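Local coordinates for uncharacterized protein (Parabacteroides merdae, PDB 4MXN) that is uncharacterised but probably acts as a glycoside hydrolase of family 28, cleaving glycosidic bonds in pectin-like polysaccharides, at residues Ile113-Arg127 and Lys160-Val172. Residues are numbered along the deposited sequence; the frame is centred on the assembly and turned at random.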
ATOM      1  N   ILE A 113      -5.547   1.707   6.935  1.00 21.05           N
ATOM      2  CA  ILE A 113      -5.268   0.340   6.497  1.00 20.08           C
ATOM      3  C   ILE A 113      -4.862  -0.416   7.750  1.00 23.74           C
ATOM      4  O   ILE A 113      -3.959   0.022   8.460  1.00 24.89           O
ATOM      5  CB  ILE A 113      -4.201   0.223   5.368  1.00 22.89           C
ATOM      6  CG1 ILE A 113      -4.629   0.985   4.085  1.00 23.37           C
ATOM      7  CG2 ILE A 113      -3.913  -1.267   5.046  1.00 22.38           C
ATOM      8  CD1 ILE A 113      -3.510   1.236   3.142  1.00 22.49           C
ATOM      9  N   GLY A 114      -5.535  -1.522   8.017  1.00 21.13           N
ATOM     10  CA  GLY A 114      -5.267  -2.345   9.185  1.00 21.51           C
ATOM     11  C   GLY A 114      -5.523  -3.815   8.947  1.00 24.29           C
ATOM     12  O   GLY A 114      -5.848  -4.220   7.824  1.00 22.69           O
ATOM     13  N   GLY A 115      -5.390  -4.596  10.016  1.00 21.95           N
ATOM     14  CA  GLY A 115      -5.583  -6.046   9.976  1.00 21.88           C
ATOM     15  C   GLY A 115      -4.267  -6.787   9.878  1.00 23.93           C
ATOM     16  O   GLY A 115      -3.281  -6.243   9.376  1.00 22.97           O
ATOM     17  N   LYS A 116      -4.231  -8.033  10.355  1.00 21.24           N
ATOM     18  CA  LYS A 116      -2.989  -8.818  10.373  1.00 21.59           C
ATOM     19  C   LYS A 116      -2.739  -9.591   9.073  1.00 25.74           C
ATOM     20  O   LYS A 116      -1.803 -10.393   9.012  1.00 25.81           O
ATOM     21  CB  LYS A 116      -2.997  -9.781  11.568  1.00 25.17           C
ATOM     22  CG  LYS A 116      -2.794  -9.085  12.906  1.00 31.62           C
ATOM     23  CD  LYS A 116      -2.861 -10.103  14.025  1.00 38.94           C
ATOM     24  CE  LYS A 116      -2.966  -9.451  15.371  1.00 53.52           C
ATOM     25  NZ  LYS A 116      -2.961 -10.454  16.451  1.00 56.70           N
ATOM     26  N   GLY A 117      -3.532  -9.298   8.036  1.00 20.18           N
ATOM     27  CA  GLY A 117      -3.402  -9.909   6.719  1.00 19.87           C
ATOM     28  C   GLY A 117      -2.198  -9.393   5.953  1.00 23.53           C
ATOM     29  O   GLY A 117      -1.380  -8.645   6.495  1.00 21.26           O
ATOM     30  N   ILE A 118      -2.120  -9.755   4.661  1.00 18.70           N
ATOM     31  CA  ILE A 118      -0.984  -9.452   3.792  1.00 17.71           C
ATOM     32  C   ILE A 118      -1.437  -8.694   2.544  1.00 22.03           C
ATOM     33  O   ILE A 118      -2.523  -8.953   2.018  1.00 20.99           O
ATOM     34  CB  ILE A 118      -0.274 -10.811   3.379  1.00 20.69           C
ATOM     35  CG1 ILE A 118       0.296 -11.569   4.601  1.00 21.20           C
ATOM     36  CG2 ILE A 118       0.805 -10.642   2.268  1.00 20.64           C
ATOM     37  CD1 ILE A 118       0.587 -13.119   4.363  1.00 27.68           C
ATOM     38  N   ILE A 119      -0.598  -7.758   2.092  1.00 17.93           N
ATOM     39  CA  ILE A 119      -0.681  -7.086   0.790  1.00 17.66           C
ATOM     40  C   ILE A 119       0.524  -7.629   0.019  1.00 20.44           C
ATOM     41  O   ILE A 119       1.669  -7.402   0.435  1.00 18.38           O
ATOM     42  CB  ILE A 119      -0.744  -5.542   0.823  1.00 20.46           C
ATOM     43  CG1 ILE A 119      -1.806  -5.044   1.819  1.00 20.91           C
ATOM     44  CG2 ILE A 119      -1.009  -5.011  -0.599  1.00 21.57           C
ATOM     45  CD1 ILE A 119      -1.889  -3.440   1.997  1.00 22.92           C
ATOM     46  N   ASP A 120       0.265  -8.422  -1.042  1.00 17.69           N
ATOM     47  CA  ASP A 120       1.283  -9.130  -1.834  1.00 17.48           C
ATOM     48  C   ASP A 120       1.469  -8.468  -3.197  1.00 20.16           C
ATOM     49  O   ASP A 120       0.559  -8.504  -4.045  1.00 19.23           O
ATOM     50  CB  ASP A 120       0.895 -10.618  -1.996  1.00 19.59           C
ATOM     51  CG  ASP A 120       1.922 -11.518  -2.698  1.00 27.32           C
ATOM     52  OD1 ASP A 120       2.904 -10.985  -3.273  1.00 27.01           O
ATOM     53  OD2 ASP A 120       1.708 -12.746  -2.730  1.00 36.52           O
ATOM     54  N   GLY A 121       2.664  -7.910  -3.394  1.00 16.22           N
ATOM     55  CA  GLY A 121       3.003  -7.157  -4.602  1.00 16.27           C
ATOM     56  C   GLY A 121       3.323  -7.940  -5.848  1.00 20.50           C
ATOM     57  O   GLY A 121       3.339  -7.351  -6.941  1.00 22.39           O
ATOM     58  N   ARG A 122       3.623  -9.261  -5.716  1.00 17.03           N
ATOM     59  CA  ARG A 122       3.988 -10.139  -6.847  1.00 15.50           C
ATOM     60  C   ARG A 122       4.982  -9.435  -7.778  1.00 19.76           C
ATOM     61  O   ARG A 122       4.796  -9.394  -8.992  1.00 19.45           O
ATOM     62  CB  ARG A 122       2.723 -10.576  -7.618  1.00 18.47           C
ATOM     63  CG  ARG A 122       1.788 -11.440  -6.761  1.00 28.19           C
ATOM     64  CD  ARG A 122       1.095 -12.519  -7.542  1.00 38.28           C
ATOM     65  NE  ARG A 122       2.005 -13.461  -8.200  1.00 40.44           N
ATOM     66  CZ  ARG A 122       1.901 -13.823  -9.476  1.00 51.40           C
ATOM     67  NH1 ARG A 122       0.951 -13.308 -10.245  1.00 24.66           N
ATOM     68  NH2 ARG A 122       2.755 -14.700  -9.996  1.00 44.03           N
ATOM     69  N   SER A 123       6.036  -8.848  -7.182  1.00 17.48           N
ATOM     70  CA  SER A 123       7.011  -7.996  -7.846  1.00 16.62           C
ATOM     71  C   SER A 123       7.565  -8.534  -9.174  1.00 20.85           C
ATOM     72  O   SER A 123       7.571  -7.776 -10.134  1.00 21.07           O
ATOM     73  CB  SER A 123       8.166  -7.669  -6.906  1.00 18.46           C
ATOM     74  OG  SER A 123       8.986  -8.792  -6.641  1.00 24.14           O
ATOM     75  N   ILE A 124       8.021  -9.796  -9.241  1.00 17.87           N
ATOM     76  CA  ILE A 124       8.634 -10.327 -10.467  1.00 19.04           C
ATOM     77  C   ILE A 124       7.610 -10.338 -11.610  1.00 21.77           C
ATOM     78  O   ILE A 124       7.893  -9.787 -12.676  1.00 19.82           O
ATOM     79  CB  ILE A 124       9.318 -11.716 -10.256  1.00 22.80           C
ATOM     80  CG1 ILE A 124      10.525 -11.554  -9.266  1.00 23.25           C
ATOM     81  CG2 ILE A 124       9.734 -12.377 -11.623  1.00 24.54           C
ATOM     82  CD1 ILE A 124      11.428 -12.704  -9.051  1.00 33.07           C
ATOM     83  N   ALA A 125       6.431 -10.899 -11.380  1.00 19.54           N
ATOM     84  CA  ALA A 125       5.380 -10.977 -12.407  1.00 19.35           C
ATOM     85  C   ALA A 125       4.839  -9.601 -12.805  1.00 20.36           C
ATOM     86  O   ALA A 125       4.611  -9.369 -13.990  1.00 18.38           O
ATOM     87  CB  ALA A 125       4.248 -11.868 -11.926  1.00 20.05           C
ATOM     88  N   VAL A 126       4.672  -8.677 -11.832  1.00 17.77           N
ATOM     89  CA  VAL A 126       4.174  -7.308 -12.096  1.00 15.75           C
ATOM     90  C   VAL A 126       5.232  -6.525 -12.907  1.00 18.32           C
ATOM     91  O   VAL A 126       4.888  -5.889 -13.915  1.00 16.49           O
ATOM     92  CB  VAL A 126       3.763  -6.576 -10.787  1.00 19.59           C
ATOM     93  CG1 VAL A 126       3.563  -5.077 -11.023  1.00 20.20           C
ATOM     94  CG2 VAL A 126       2.503  -7.190 -10.181  1.00 19.19           C
ATOM     95  N   ARG A 127       6.513  -6.575 -12.482  1.00 16.28           N
ATOM     96  CA  ARG A 127       7.599  -5.868 -13.194  1.00 17.30           C
ATOM     97  C   ARG A 127       7.827  -6.437 -14.607  1.00 22.58           C
ATOM     98  O   ARG A 127       8.143  -5.668 -15.514  1.00 21.80           O
ATOM     99  CB  ARG A 127       8.905  -5.884 -12.393  1.00 20.18           C
ATOM    100  CG  ARG A 127       8.818  -5.011 -11.134  1.00 25.98           C
ATOM    101  CD  ARG A 127      10.073  -5.078 -10.270  1.00 23.68           C
ATOM    102  NE  ARG A 127      11.202  -4.404 -10.890  1.00 23.60           N
ATOM    103  CZ  ARG A 127      11.506  -3.129 -10.719  1.00 31.66           C
ATOM    104  NH1 ARG A 127      10.744  -2.353  -9.956  1.00 23.19           N
ATOM    105  NH2 ARG A 127      12.555  -2.607 -11.333  1.00 24.31           N
ATOM    106  N   LYS A 160      -3.911   6.287   9.328  1.00 22.82           N
ATOM    107  CA  LYS A 160      -3.605   5.255  10.303  1.00 20.29           C
ATOM    108  C   LYS A 160      -3.309   3.927   9.598  1.00 21.34           C
ATOM    109  O   LYS A 160      -4.203   3.283   9.064  1.00 20.17           O
ATOM    110  CB  LYS A 160      -4.760   5.114  11.307  1.00 23.40           C
ATOM    111  CG  LYS A 160      -4.485   4.143  12.459  1.00 29.20           C
ATOM    112  CD  LYS A 160      -5.724   3.979  13.324  1.00 36.48           C
ATOM    113  CE  LYS A 160      -5.604   2.789  14.234  1.00 36.43           C
ATOM    114  NZ  LYS A 160      -6.811   2.625  15.090  1.00 31.25           N
ATOM    115  N   ILE A 161      -2.038   3.528   9.607  1.00 17.77           N
ATOM    116  CA  ILE A 161      -1.591   2.263   9.012  1.00 17.41           C
ATOM    117  C   ILE A 161      -1.161   1.369  10.156  1.00 22.94           C
ATOM    118  O   ILE A 161      -0.359   1.802  10.978  1.00 22.89           O
ATOM    119  CB  ILE A 161      -0.445   2.442   7.957  1.00 20.15           C
ATOM    120  CG1 ILE A 161      -0.732   3.554   6.907  1.00 21.11           C
ATOM    121  CG2 ILE A 161      -0.049   1.087   7.288  1.00 20.21           C
ATOM    122  CD1 ILE A 161      -1.932   3.355   5.957  1.00 25.25           C
ATOM    123  N   GLU A 162      -1.682   0.135  10.227  1.00 22.53           N
ATOM    124  CA  GLU A 162      -1.272  -0.781  11.296  1.00 22.01           C
ATOM    125  C   GLU A 162      -1.388  -2.254  10.914  1.00 23.20           C
ATOM    126  O   GLU A 162      -2.159  -2.612  10.018  1.00 21.32           O
ATOM    127  CB  GLU A 162      -2.090  -0.523  12.587  1.00 23.81           C
ATOM    128  CG  GLU A 162      -3.595  -0.761  12.476  1.00 25.76           C
ATOM    129  CD  GLU A 162      -4.362  -0.722  13.787  1.00 41.28           C
ATOM    130  OE1 GLU A 162      -3.753  -0.443  14.848  1.00 37.52           O
ATOM    131  OE2 GLU A 162      -5.586  -0.971  13.746  1.00 29.66           O
ATOM    132  N   GLN A 163      -0.605  -3.100  11.617  1.00 18.88           N
ATOM    133  CA  GLN A 163      -0.615  -4.572  11.686  1.00 19.33           C
ATOM    134  C   GLN A 163      -0.325  -5.327  10.397  1.00 23.70           C
ATOM    135  O   GLN A 163       0.091  -6.488  10.475  1.00 22.08           O
ATOM    136  CB  GLN A 163      -1.993  -5.076  12.177  1.00 21.24           C
ATOM    137  CG  GLN A 163      -2.506  -4.475  13.485  1.00 24.06           C
ATOM    138  CD  GLN A 163      -3.949  -4.868  13.677  1.00 36.32           C
ATOM    139  OE1 GLN A 163      -4.848  -4.428  12.937  1.00 29.35           O
ATOM    140  NE2 GLN A 163      -4.197  -5.731  14.655  1.00 22.67           N
ATOM    141  N   VAL A 164      -0.639  -4.736   9.230  1.00 19.89           N
ATOM    142  CA  VAL A 164      -0.511  -5.427   7.937  1.00 19.67           C
ATOM    143  C   VAL A 164       0.932  -5.882   7.628  1.00 20.85           C
ATOM    144  O   VAL A 164       1.898  -5.296   8.104  1.00 19.09           O
ATOM    145  CB  VAL A 164      -1.072  -4.595   6.743  1.00 23.48           C
ATOM    146  CG1 VAL A 164      -2.588  -4.472   6.815  1.00 23.58           C
ATOM    147  CG2 VAL A 164      -0.412  -3.209   6.641  1.00 22.89           C
ATOM    148  N   THR A 165       1.041  -6.944   6.835  1.00 18.10           N
ATOM    149  CA  THR A 165       2.307  -7.430   6.307  1.00 18.75           C
ATOM    150  C   THR A 165       2.344  -6.942   4.864  1.00 20.93           C
ATOM    151  O   THR A 165       1.435  -7.236   4.091  1.00 20.61           O
ATOM    152  CB  THR A 165       2.465  -8.955   6.485  1.00 19.09           C
ATOM    153  OG1 THR A 165       2.678  -9.241   7.882  1.00 21.07           O
ATOM    154  CG2 THR A 165       3.637  -9.509   5.675  1.00 23.19           C
ATOM    155  N   LEU A 166       3.369  -6.153   4.526  1.00 17.63           N
ATOM    156  CA  LEU A 166       3.573  -5.605   3.182  1.00 17.20           C
ATOM    157  C   LEU A 166       4.630  -6.473   2.549  1.00 21.02           C
ATOM    158  O   LEU A 166       5.773  -6.501   3.012  1.00 21.39           O
ATOM    159  CB  LEU A 166       3.983  -4.111   3.277  1.00 17.47           C
ATOM    160  CG  LEU A 166       2.930  -3.205   3.941  1.00 20.70           C
ATOM    161  CD1 LEU A 166       3.414  -1.788   4.045  1.00 20.89           C
ATOM    162  CD2 LEU A 166       1.596  -3.276   3.189  1.00 22.15           C
ATOM    163  N   GLN A 167       4.231  -7.260   1.562  1.00 16.36           N
ATOM    164  CA  GLN A 167       5.132  -8.254   1.008  1.00 15.91           C
ATOM    165  C   GLN A 167       5.406  -8.099  -0.472  1.00 20.34           C
ATOM    166  O   GLN A 167       4.484  -8.005  -1.290  1.00 19.87           O
ATOM    167  CB  GLN A 167       4.528  -9.637   1.273  1.00 17.32           C
ATOM    168  CG  GLN A 167       5.288 -10.837   0.709  1.00 26.52           C
ATOM    169  CD  GLN A 167       4.630 -12.117   1.150  1.00 42.47           C
ATOM    170  OE1 GLN A 167       4.681 -12.501   2.318  1.00 38.64           O
ATOM    171  NE2 GLN A 167       3.935 -12.760   0.246  1.00 30.71           N
ATOM    172  N   ASP A 168       6.702  -8.200  -0.814  1.00 18.15           N
ATOM    173  CA  ASP A 168       7.212  -8.312  -2.185  1.00 18.40           C
ATOM    174  C   ASP A 168       6.683  -7.204  -3.093  1.00 20.19           C
ATOM    175  O   ASP A 168       6.187  -7.452  -4.188  1.00 19.60           O
ATOM    176  CB  ASP A 168       6.855  -9.712  -2.738  1.00 20.20           C
ATOM    177  CG  ASP A 168       7.468 -10.047  -4.074  1.00 25.90           C
ATOM    178  OD1 ASP A 168       8.657  -9.702  -4.284  1.00 23.14           O
ATOM    179  OD2 ASP A 168       6.764 -10.668  -4.910  1.00 24.08           O
ATOM    180  N   ALA A 169       6.842  -5.975  -2.631  1.00 17.22           N
ATOM    181  CA  ALA A 169       6.456  -4.771  -3.331  1.00 16.33           C
ATOM    182  C   ALA A 169       7.104  -4.724  -4.723  1.00 21.23           C
ATOM    183  O   ALA A 169       8.293  -5.027  -4.847  1.00 21.64           O
ATOM    184  CB  ALA A 169       6.884  -3.555  -2.515  1.00 16.38           C
ATOM    185  N   ALA A 170       6.314  -4.341  -5.760  1.00 16.26           N
ATOM    186  CA  ALA A 170       6.803  -4.202  -7.138  1.00 16.04           C
ATOM    187  C   ALA A 170       7.710  -2.986  -7.272  1.00 20.42           C
ATOM    188  O   ALA A 170       8.468  -2.880  -8.229  1.00 21.54           O
ATOM    189  CB  ALA A 170       5.633  -4.087  -8.100  1.00 16.76           C
ATOM    190  N   ASN A 171       7.625  -2.059  -6.308  1.00 18.18           N
ATOM    191  CA  ASN A 171       8.452  -0.864  -6.286  1.00 18.19           C
ATOM    192  C   ASN A 171       8.868  -0.655  -4.815  1.00 21.58           C
ATOM    193  O   ASN A 171       9.487  -1.546  -4.257  1.00 21.91           O
ATOM    194  CB  ASN A 171       7.699   0.307  -6.912  1.00 21.03           C
ATOM    195  CG  ASN A 171       8.610   1.343  -7.542  1.00 38.47           C
ATOM    196  OD1 ASN A 171       9.709   1.612  -7.063  1.00 26.28           O
ATOM    197  ND2 ASN A 171       8.160   1.972  -8.615  1.00 34.39           N
ATOM    198  N   VAL A 172       8.496   0.458  -4.191  1.00 19.52           N
ATOM    199  CA  VAL A 172       8.745   0.749  -2.774  1.00 20.47           C
ATOM    200  C   VAL A 172       7.515   0.204  -2.040  1.00 23.69           C
ATOM    201  O   VAL A 172       6.453   0.141  -2.646  1.00 23.24           O
ATOM    202  CB  VAL A 172       9.022   2.275  -2.563  1.00 25.65           C
ATOM    203  CG1 VAL A 172       8.990   2.686  -1.092  1.00 26.47           C
ATOM    204  CG2 VAL A 172      10.356   2.673  -3.185  1.00 26.47           C
TER
HETATM  205  O   HOH W   1       0.588  -8.959   9.437  1.00 28.57           O
HETATM  206  O   HOH W   2       4.734 -12.408  -4.030  1.00 20.55           O
HETATM  207  O   HOH W   3       7.851 -11.736  -7.038  1.00 24.92           O
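D168 binds S123, at the start of helix 123-136, through both carboxylate oxygens. CB passes 4.2 Å from OD1 of D120, and CG stands anti to the backbone N (chi1 -172°), which brings both oxygens to S123, the first helical residue. There D168 OD1 accepts from S123 OG at a short 2.5 Å, met from above the carboxylate plane, and also accepts from the backbone N of A193. OD2 receives the amide of S123, at 3.0 Å from S123 N and steeply out of the plane, together with two waters. With an alanine here, the S123 hydroxyl and the A193 amide would probably lose their shared acceptor, and the S123 amide its OD2 partner, leaving the helix start less firmly tied. Strands 113-114 and 118-120, and their mates 160-162 and 165-167, belong to successive coils of a right-handed parallel beta-helix, the fold of family 28: the axes of strand segments 118-120 and 165-167 approach to 4.8 Å, and the strands bond in register, I119 N to T165 O and Q167 N to I119 O. On the inward side, I119 and L166 point the same way, CD1 of I119 resting 3.7 Å from CD2 of L166. A second ladder pairs I113 with I161, whose CD1 methyls meet at 3.9 Å near M153. At the turn joining the ladders, OE1 of Q163 accepts the amide of G115 from above its carbonyl plane. Beyond the strands, R127 bends at chi3 (71°) to lay NH1 2.9 Å from O of A170, in the guanidinium plane, while CG1 of V126 packs on CB of A170.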